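Local coordinates for apical membrane antigen 1 (Neospora caninum, PDB 4APL), which is an apicomplexan surface protein that probably takes part in building the moving junction through which the parasite invades its host cell, at residues G48-E53 with P296-D301; G56-W61 with T225-Q230. All coordinates share one frame; numbering follows the deposited sequence.

Interaction 1: residues G48-E53 with P296-D301; sequences GKLYRE and PVHEKD
Two backbone hydrogen bonds join strand 49-53 to the irregular chain at 296-301, and both are nearly straight. The amide of Arg52 donates to the carbonyl of Pro296 (N to O 2.9 Å, 164° at the hydrogen), while the amide of His298 donates to Leu50 (N to O 3.0 Å). Both donors sit above the carbonyl plane, not on a lone pair. Between the two bonds Tyr51 and Val297 form a single antiparallel bridge of the non-hydrogen-bonded type, their CA atoms 4.6 Å apart. Pro296 O also receives a CA-H...O contact from Tyr51 CA at 3.5 Å and lies at the edge of the tyrosine ring. Strand 49-53 is half of a β-hairpin whose partner, strand 42-46, takes the backbone bonds of Tyr51 through Lys44. Residues 296-301 thus dock on the edge of strand 49-53 that faces away from strand 42-46. They belong to the long connection between helix 262-271 and strand 312-317, consistent with the extended domain II loop of AMA1 proteins lying against domain I. Arg52 carries much of the side-chain contact. Its CG, anti to the carbonyl carbon, passes 3.4 Å from Val297 O, and its CB meets Pro296 CB at 4.0 Å. After a bend at chi3 (82°) the guanidinium lies away from the Tyr51-Val297 pair, where NH2 donates to Pro303 O and NH1 to Asp278 O, so two backbone carbonyls fix this largely buried group. On the other side of the bridge Leu50 CB touches His298 CB at 3.9 Å, and Leu50 CD2 lies over one face of the imidazole. His298 CG is anti to its backbone N (chi1 175°), and ND1 makes a weak hydrogen bond to Asp43 OD2. Val297 CG1 rests 3.8 Å from Leu50 O, already engaged by the His298 amide.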
loop_
_atom_site.group_PDB
_atom_site.type_symbol
_atom_site.label_atom_id
_atom_site.label_comp_id
_atom_site.label_asym_id
_atom_site.label_seq_id
_atom_site.Cartn_x
_atom_site.Cartn_y
_atom_site.Cartn_z
ATOM N N GLY A 48 13.882 -2.026 27.706
ATOM C CA GLY A 48 15.320 -1.970 27.480
ATOM C C GLY A 48 15.718 -2.205 26.038
ATOM O O GLY A 48 16.575 -1.497 25.511
ATOM N N LYS A 49 15.092 -3.191 25.396
ATOM C CA LYS A 49 15.395 -3.539 24.004
ATOM C C LYS A 49 14.718 -2.620 22.982
ATOM O O LYS A 49 13.689 -2.004 23.262
ATOM C CB LYS A 49 15.034 -5.002 23.717
ATOM C CG LYS A 49 16.088 -6.018 24.146
ATOM C CD LYS A 49 15.623 -7.450 23.905
ATOM C CE LYS A 49 16.365 -8.438 24.801
ATOM N NZ LYS A 49 15.458 -9.476 25.378
ATOM N N LEU A 50 15.308 -2.555 21.792
ATOM C CA LEU A 50 14.861 -1.678 20.713
ATOM C C LEU A 50 14.224 -2.515 19.594
ATOM O O LEU A 50 14.817 -3.484 19.109
ATOM C CB LEU A 50 16.063 -0.900 20.164
ATOM C CG LEU A 50 15.931 0.550 19.695
ATOM C CD1 LEU A 50 14.921 1.323 20.521
ATOM C CD2 LEU A 50 17.286 1.220 19.784
ATOM N N TYR A 51 13.013 -2.144 19.187
ATOM C CA TYR A 51 12.229 -2.978 18.281
ATOM C C TYR A 51 11.788 -2.213 17.065
ATOM O O TYR A 51 11.526 -1.007 17.135
ATOM C CB TYR A 51 10.998 -3.525 18.987
ATOM C CG TYR A 51 11.339 -4.462 20.111
ATOM C CD1 TYR A 51 11.589 -5.805 19.867
ATOM C CD2 TYR A 51 11.434 -3.999 21.418
ATOM C CE1 TYR A 51 11.900 -6.670 20.899
ATOM C CE2 TYR A 51 11.751 -4.855 22.456
ATOM C CZ TYR A 51 11.983 -6.189 22.191
ATOM O OH TYR A 51 12.312 -7.035 23.213
ATOM N N ARG A 52 11.688 -2.925 15.951
ATOM C CA ARG A 52 11.211 -2.321 14.717
ATOM C C ARG A 52 9.700 -2.140 14.764
ATOM O O ARG A 52 9.000 -2.886 15.445
ATOM C CB ARG A 52 11.653 -3.145 13.512
ATOM C CG ARG A 52 13.161 -3.214 13.379
ATOM C CD ARG A 52 13.581 -3.660 11.994
ATOM N NE ARG A 52 13.567 -2.561 11.031
ATOM C CZ ARG A 52 13.767 -2.719 9.727
ATOM N NH1 ARG A 52 13.992 -3.932 9.231
ATOM N NH2 ARG A 52 13.734 -1.672 8.914
ATOM N N GLU A 53 9.215 -1.106 14.088
ATOM C CA GLU A 53 7.827 -0.690 14.218
ATOM C C GLU A 53 7.281 -0.243 12.882
ATOM O O GLU A 53 7.893 0.578 12.192
ATOM C CB GLU A 53 7.691 0.457 15.226
ATOM C CG GLU A 53 6.259 0.758 15.656
ATOM C CD GLU A 53 6.111 2.119 16.323
ATOM O OE1 GLU A 53 6.765 3.086 15.885
ATOM O OE2 GLU A 53 5.312 2.234 17.273
ATOM N N PRO A 296 10.148 -7.743 15.269
ATOM C CA PRO A 296 11.537 -7.746 14.817
ATOM C C PRO A 296 12.405 -6.871 15.707
ATOM O O PRO A 296 11.947 -5.850 16.225
ATOM C CB PRO A 296 11.463 -7.139 13.405
ATOM C CG PRO A 296 10.029 -7.210 13.013
ATOM C CD PRO A 296 9.254 -7.096 14.293
ATOM N N VAL A 297 13.661 -7.265 15.852
ATOM C CA VAL A 297 14.629 -6.509 16.623
ATOM C C VAL A 297 15.296 -5.455 15.746
ATOM O O VAL A 297 15.337 -5.591 14.526
ATOM C CB VAL A 297 15.695 -7.460 17.206
ATOM C CG1 VAL A 297 16.619 -6.729 18.177
ATOM C CG2 VAL A 297 15.018 -8.639 17.893
ATOM N N HIS A 298 15.793 -4.393 16.372
ATOM C CA HIS A 298 16.668 -3.426 15.709
ATOM C C HIS A 298 18.017 -4.038 15.430
ATOM O O HIS A 298 18.516 -4.837 16.222
ATOM C CB HIS A 298 16.818 -2.185 16.587
ATOM C CG HIS A 298 17.796 -1.162 16.057
ATOM N ND1 HIS A 298 17.424 0.087 15.728
ATOM C CD2 HIS A 298 19.173 -1.230 15.847
ATOM C CE1 HIS A 298 18.504 0.781 15.308
ATOM N NE2 HIS A 298 19.570 -0.031 15.372
ATOM N N GLU A 299 18.593 -3.700 14.276
ATOM C CA GLU A 299 19.999 -3.998 13.962
ATOM C C GLU A 299 20.635 -2.748 13.362
ATOM O O GLU A 299 19.922 -1.832 12.951
ATOM C CB GLU A 299 20.114 -5.159 12.968
ATOM C CG GLU A 299 19.386 -6.433 13.375
ATOM C CD GLU A 299 18.394 -6.895 12.316
ATOM O OE1 GLU A 299 18.828 -7.451 11.278
ATOM O OE2 GLU A 299 17.174 -6.694 12.523
ATOM N N LYS A 300 21.964 -2.717 13.290
ATOM C CA LYS A 300 22.689 -1.467 13.037
ATOM C C LYS A 300 22.453 -0.862 11.648
ATOM O O LYS A 300 22.476 0.362 11.489
ATOM C CB LYS A 300 24.189 -1.634 13.305
ATOM C CG LYS A 300 24.829 -0.450 14.020
ATOM C CD LYS A 300 25.532 0.505 13.060
ATOM C CE LYS A 300 25.937 1.802 13.758
ATOM N NZ LYS A 300 26.755 2.707 12.898
ATOM N N ASP A 301 22.195 -1.711 10.656
ATOM C CA ASP A 301 22.225 -1.284 9.254
ATOM C C ASP A 301 20.922 -1.568 8.493
ATOM O O ASP A 301 20.873 -1.449 7.264
ATOM C CB ASP A 301 23.384 -1.976 8.541
ATOM C CG ASP A 301 23.271 -3.494 8.593
ATOM O OD1 ASP A 301 22.470 -4.007 9.412
ATOM O OD2 ASP A 301 23.982 -4.176 7.818
#

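Interaction 2: residues G56-W61 with T225-Q230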
loop_
_atom_site.group_PDB
_atom_site.type_symbol
_atom_site.label_atom_id
_atom_site.label_comp_id
_atom_site.label_asym_id
_atom_site.label_seq_id
_atom_site.Cartn_x
_atom_site.Cartn_y
_atom_site.Cartn_z
ATOM N N GLY A 56 4.102 3.548 8.711
ATOM C CA GLY A 56 3.586 4.210 7.503
ATOM C C GLY A 56 2.228 4.867 7.690
ATOM O O GLY A 56 1.364 4.326 8.378
ATOM N N LEU A 57 2.023 6.019 7.060
ATOM C CA LEU A 57 0.828 6.825 7.310
ATOM C C LEU A 57 -0.385 6.492 6.441
ATOM O O LEU A 57 -1.485 6.987 6.697
ATOM C CB LEU A 57 1.147 8.305 7.159
ATOM C CG LEU A 57 1.582 9.073 8.395
ATOM C CD1 LEU A 57 2.675 8.335 9.145
ATOM C CD2 LEU A 57 2.079 10.422 7.929
ATOM N N CYS A 58 -0.180 5.689 5.403
ATOM C CA CYS A 58 -1.247 5.347 4.474
ATOM C C CYS A 58 -1.683 3.891 4.665
ATOM O O CYS A 58 -0.844 3.021 4.900
ATOM C CB CYS A 58 -0.780 5.603 3.035
ATOM S SG CYS A 58 -0.662 7.357 2.583
ATOM N N PRO A 59 -3.002 3.618 4.599
ATOM C CA PRO A 59 -3.430 2.224 4.644
ATOM C C PRO A 59 -3.099 1.550 3.320
ATOM O O PRO A 59 -3.157 2.201 2.275
ATOM C CB PRO A 59 -4.938 2.337 4.799
ATOM C CG PRO A 59 -5.275 3.586 4.083
ATOM C CD PRO A 59 -4.130 4.525 4.338
ATOM N N VAL A 60 -2.696 0.282 3.360
ATOM C CA VAL A 60 -2.478 -0.442 2.122
ATOM C C VAL A 60 -3.604 -1.423 1.891
ATOM O O VAL A 60 -3.920 -2.258 2.741
ATOM C CB VAL A 60 -1.058 -1.073 1.978
ATOM C CG1 VAL A 60 -0.094 -0.531 3.019
ATOM C CG2 VAL A 60 -1.101 -2.586 2.024
ATOM N N TRP A 61 -4.248 -1.266 0.742
ATOM C CA TRP A 61 -5.444 -2.027 0.414
ATOM C C TRP A 61 -5.095 -3.359 -0.183
ATOM O O TRP A 61 -4.393 -3.436 -1.190
ATOM C CB TRP A 61 -6.308 -1.224 -0.547
ATOM C CG TRP A 61 -6.761 0.092 0.024
ATOM C CD1 TRP A 61 -5.990 1.223 0.258
ATOM C CD2 TRP A 61 -8.116 0.450 0.486
ATOM N NE1 TRP A 61 -6.751 2.231 0.810
ATOM C CE2 TRP A 61 -8.031 1.834 0.970
ATOM C CE3 TRP A 61 -9.343 -0.200 0.518
ATOM C CZ2 TRP A 61 -9.136 2.505 1.464
ATOM C CZ3 TRP A 61 -10.451 0.496 1.008
ATOM C CH2 TRP A 61 -10.346 1.812 1.477
ATOM N N THR A 225 -7.474 12.237 2.136
ATOM C CA THR A 225 -7.132 13.182 1.081
ATOM C C THR A 225 -5.639 13.206 0.754
ATOM O O THR A 225 -5.206 13.940 -0.132
ATOM C CB THR A 225 -7.607 14.599 1.433
ATOM O OG1 THR A 225 -6.872 15.071 2.564
ATOM C CG2 THR A 225 -9.094 14.602 1.770
ATOM N N LYS A 226 -4.858 12.388 1.452
ATOM C CA LYS A 226 -3.406 12.403 1.292
ATOM C C LYS A 226 -2.870 11.072 0.815
ATOM O O LYS A 226 -1.717 10.977 0.414
ATOM C CB LYS A 226 -2.729 12.769 2.605
ATOM C CG LYS A 226 -2.676 14.254 2.862
ATOM C CD LYS A 226 -2.842 14.551 4.336
ATOM C CE LYS A 226 -2.646 16.035 4.589
ATOM N NZ LYS A 226 -3.174 16.819 3.429
ATOM N N CYS A 227 -3.702 10.040 0.888
ATOM C CA CYS A 227 -3.309 8.719 0.440
ATOM C C CYS A 227 -4.014 8.326 -0.857
ATOM O O CYS A 227 -5.125 8.772 -1.120
ATOM C CB CYS A 227 -3.548 7.711 1.555
ATOM S SG CYS A 227 -2.541 8.091 3.019
ATOM N N PRO A 228 -3.339 7.553 -1.719
ATOM C CA PRO A 228 -3.924 7.180 -3.006
ATOM C C PRO A 228 -4.758 5.896 -2.940
ATOM O O PRO A 228 -4.392 4.873 -3.530
ATOM C CB PRO A 228 -2.699 6.971 -3.884
ATOM C CG PRO A 228 -1.650 6.506 -2.933
ATOM C CD PRO A 228 -1.901 7.244 -1.654
ATOM N N ASN A 229 -5.912 5.986 -2.292
ATOM C CA ASN A 229 -6.693 4.807 -1.935
ATOM C C ASN A 229 -7.462 4.163 -3.086
ATOM O O ASN A 229 -7.639 2.953 -3.095
ATOM C CB ASN A 229 -7.631 5.118 -0.763
ATOM C CG ASN A 229 -7.251 6.399 -0.044
ATOM O OD1 ASN A 229 -6.951 6.403 1.156
ATOM N ND2 ASN A 229 -7.239 7.497 -0.790
ATOM N N GLN A 230 -7.921 4.958 -4.050
ATOM C CA GLN A 230 -8.516 4.390 -5.266
ATOM C C GLN A 230 -7.507 4.340 -6.411
ATOM O O GLN A 230 -6.433 4.937 -6.338
ATOM C CB GLN A 230 -9.742 5.181 -5.730
ATOM C CG GLN A 230 -10.724 5.589 -4.649
ATOM C CD GLN A 230 -11.242 7.008 -4.850
ATOM O OE1 GLN A 230 -11.681 7.656 -3.898
ATOM N NE2 GLN A 230 -11.177 7.502 -6.091
#
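Cys58 and Cys227 point at each other from two segments of the chain that run almost parallel, and their SG atoms are joined in a disulfide (2.1 Å). At both ends SG is anti to the carbonyl carbon and beside the backbone N, and the bridge has a left-handed twist, with chi3 -84°. Pro59 flanks the bond, its CD 4.1 Å from Cys227 SG. Further along, the Asn229 amide stands almost perpendicular to the indole of Trp61 (88° between the planes). Here the CB of Asn229, rather than its amide, does the touching: it lies 3.4 Å from Trp61 NE1 and 3.7 Å from CZ2. Asn229 O sits above one face of the indole toward the rim, and Ser349 OG supplies its hydrogen bond. Between the two contacts Pro228 centres an inverse gamma turn, closed by a weak bond from Asn229 N to Cys227 O. The disulfide is consistent with the domain I cystine of other AMA1 proteins; it ties the chain before Trp61 to the chain leaving helix 223-226. Pro59 and Trp61 both pack on Ile210 of strand 209-213 and on Leu132 of helix 131-140, while Phe223 of helix 223-226 touches Pro59 and Asn229.

Interactions 1 and 2 take up successive pieces of the N-terminal chain, yet their centres lie 26 Å apart. Interaction 1 is at the surface, 23 Å from the centre of the chain, and interaction 2 is buried, only 7 Å from it. Strands 49-53 and 60-61 are consecutive but belong to different sheets, and the two contacts share no secondary-structure element. Their chemistry differs accordingly: main-chain hydrogen bonds attach a loop to a hairpin edge in 48-53 with 296-301, whereas a covalent cystine and indole packing hold 56-61 to 225-230. Residues 56-61 and 225-230 both fall between the two segments of interaction 1 in the sequence.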